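Local coordinates for C381 turret protein (Sulfolobus turreted icosahedral virus, PDB 4IND) that probably builds the turrets of this icosahedral archaeal virus, as a five-chain assembly with three jelly-roll domains in each chain, at residues Gln285-Val290 against Asn350-Val355. Residues are numbered along the deposited sequence; the frame is centred on the assembly and turned at random.
Sequences QSILNV and NSIQLV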
# COMPACT_ATOMS: atom_id res chain seq x y z
N GLN A 285 -42.79 2.67 -5.25
CA GLN A 285 -42.66 1.73 -4.15
C GLN A 285 -41.24 1.66 -3.64
O GLN A 285 -40.32 1.31 -4.39
CB GLN A 285 -43.10 0.34 -4.62
CG GLN A 285 -42.82 -0.77 -3.63
CD GLN A 285 -43.74 -0.72 -2.44
OE1 GLN A 285 -44.96 -0.79 -2.58
NE2 GLN A 285 -43.17 -0.59 -1.25
N SER A 286 -41.04 1.99 -2.37
CA SER A 286 -39.71 1.86 -1.77
C SER A 286 -39.39 0.39 -1.64
O SER A 286 -40.23 -0.40 -1.22
CB SER A 286 -39.65 2.55 -0.41
OG SER A 286 -38.40 2.30 0.21
N ILE A 287 -38.17 0.02 -2.01
CA ILE A 287 -37.73 -1.36 -1.86
C ILE A 287 -36.82 -1.46 -0.66
O ILE A 287 -36.96 -2.35 0.18
CB ILE A 287 -36.96 -1.85 -3.10
CG1 ILE A 287 -37.81 -1.66 -4.36
CG2 ILE A 287 -36.55 -3.30 -2.94
CD1 ILE A 287 -39.17 -2.28 -4.25
N LEU A 288 -35.87 -0.53 -0.58
CA LEU A 288 -34.92 -0.54 0.51
C LEU A 288 -34.32 0.85 0.69
O LEU A 288 -34.00 1.53 -0.28
CB LEU A 288 -33.83 -1.58 0.25
CG LEU A 288 -32.96 -1.99 1.44
CD1 LEU A 288 -33.75 -1.90 2.74
CD2 LEU A 288 -32.44 -3.40 1.21
N ASN A 289 -34.17 1.26 1.94
CA ASN A 289 -33.57 2.55 2.28
C ASN A 289 -32.71 2.39 3.52
O ASN A 289 -33.24 2.21 4.62
CB ASN A 289 -34.64 3.61 2.50
CG ASN A 289 -34.05 4.99 2.78
OD1 ASN A 289 -32.86 5.11 3.11
ND2 ASN A 289 -34.87 6.02 2.67
N VAL A 290 -31.39 2.42 3.36
CA VAL A 290 -30.50 2.24 4.52
C VAL A 290 -29.76 3.52 4.87
O VAL A 290 -28.77 3.50 5.61
CB VAL A 290 -29.53 1.05 4.35
CG1 VAL A 290 -30.32 -0.24 4.11
CG2 VAL A 290 -28.57 1.30 3.17
N ASN A 350 -27.78 3.93 -1.51
CA ASN A 350 -28.28 3.51 -0.19
C ASN A 350 -29.80 3.53 -0.15
O ASN A 350 -30.41 3.33 0.90
CB ASN A 350 -27.69 4.37 0.94
CG ASN A 350 -27.88 5.85 0.73
OD1 ASN A 350 -28.76 6.27 -0.02
ND2 ASN A 350 -27.04 6.66 1.39
N SER A 351 -30.41 3.77 -1.30
CA SER A 351 -31.87 3.73 -1.40
C SER A 351 -32.32 3.29 -2.78
O SER A 351 -31.78 3.76 -3.79
CB SER A 351 -32.48 5.08 -1.03
OG SER A 351 -33.88 4.99 -1.00
N ILE A 352 -33.29 2.37 -2.81
CA ILE A 352 -33.81 1.78 -4.04
C ILE A 352 -35.33 1.89 -4.06
O ILE A 352 -35.98 1.60 -3.06
CB ILE A 352 -33.52 0.28 -4.11
CG1 ILE A 352 -32.05 0.01 -3.85
CG2 ILE A 352 -33.94 -0.29 -5.46
CD1 ILE A 352 -31.15 0.62 -4.87
N GLN A 353 -35.90 2.29 -5.19
CA GLN A 353 -37.36 2.29 -5.35
C GLN A 353 -37.76 1.79 -6.74
O GLN A 353 -36.97 1.84 -7.69
CB GLN A 353 -37.94 3.68 -5.08
CG GLN A 353 -37.53 4.73 -6.11
CD GLN A 353 -38.01 6.13 -5.77
OE1 GLN A 353 -38.30 6.43 -4.60
NE2 GLN A 353 -38.11 6.99 -6.78
N LEU A 354 -38.98 1.29 -6.85
CA LEU A 354 -39.55 0.89 -8.13
C LEU A 354 -40.66 1.85 -8.49
O LEU A 354 -41.59 2.08 -7.69
CB LEU A 354 -40.11 -0.52 -8.06
CG LEU A 354 -40.63 -1.09 -9.38
CD1 LEU A 354 -39.48 -1.37 -10.33
CD2 LEU A 354 -41.43 -2.35 -9.13
N VAL A 355 -40.57 2.43 -9.67
CA VAL A 355 -41.61 3.33 -10.15
C VAL A 355 -42.31 2.61 -11.29
O VAL A 355 -41.68 2.20 -12.25
CB VAL A 355 -41.04 4.67 -10.62
CG1 VAL A 355 -42.16 5.59 -11.10
CG2 VAL A 355 -40.26 5.34 -9.49
O HOH W 1 -36.60 3.85 -0.64
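A classic beta bulge interrupts the pairing of strand 283-289, at one border of its sheet within the chain, with strand 351-358 in the C-terminal jelly roll of the turret protein. The strands run antiparallel, and at the bulge Ile-287 and Leu-288 both face Ile-352, whose carbonyl O accepts two backbone hydrogen bonds. Ile-287 N donates at 2.9 Å to Ile-352 O from above the carbonyl plane, while Leu-288 N reaches the same Ile-352 O at a longer 3.3 Å, in plane and on a lone pair. The extra residue is accommodated by a near-helical psi at Ile-287 (-47°), with its CB directed toward the partner strand. Next to the bulge, Ile-352 N donates to Leu-288 O at 2.8 Å, nearly along the C=O axis. Beyond it Val-290 N hydrogen-bonds Asn-350 O, and at the other end Gln-285 and Leu-354 exchange two backbone hydrogen bonds.

Packing is closest around Ile-287, Ile-352 and Leu-354. Branched Ile-287 fills the step of the bulge: its CB meets Ile-352 CG2 at 4.1 Å, and CD1 approaches Leu-354 CB. Leu-369 and Leu-371 of strand 365-377 touch Ile-287, and Leu-297 and Leu-299 of strand 295-305 touch Ile-352, between the two sheets of the sandwich. Leu-288 turns to Tyr-373.

The other face is looser and polar. Ser-286 and Asn-289 on the outer strand are exposed, and Asn-289 OD1 accepts from Gln-291 N; Ser-351 is buried, its OG bonded to Tyr-327 OH. Gln-353 NE2 hydrogen-bonds Gln-317 OE1 of strand 311-319. The small hydroxyls of Ser-286 and Ser-351, both anti to their backbone N, can share a water, which lies 2.5 Å from Ser-286 OG and 3.0 Å from Ser-351 OG and donates a weak bond to Ile-352 O.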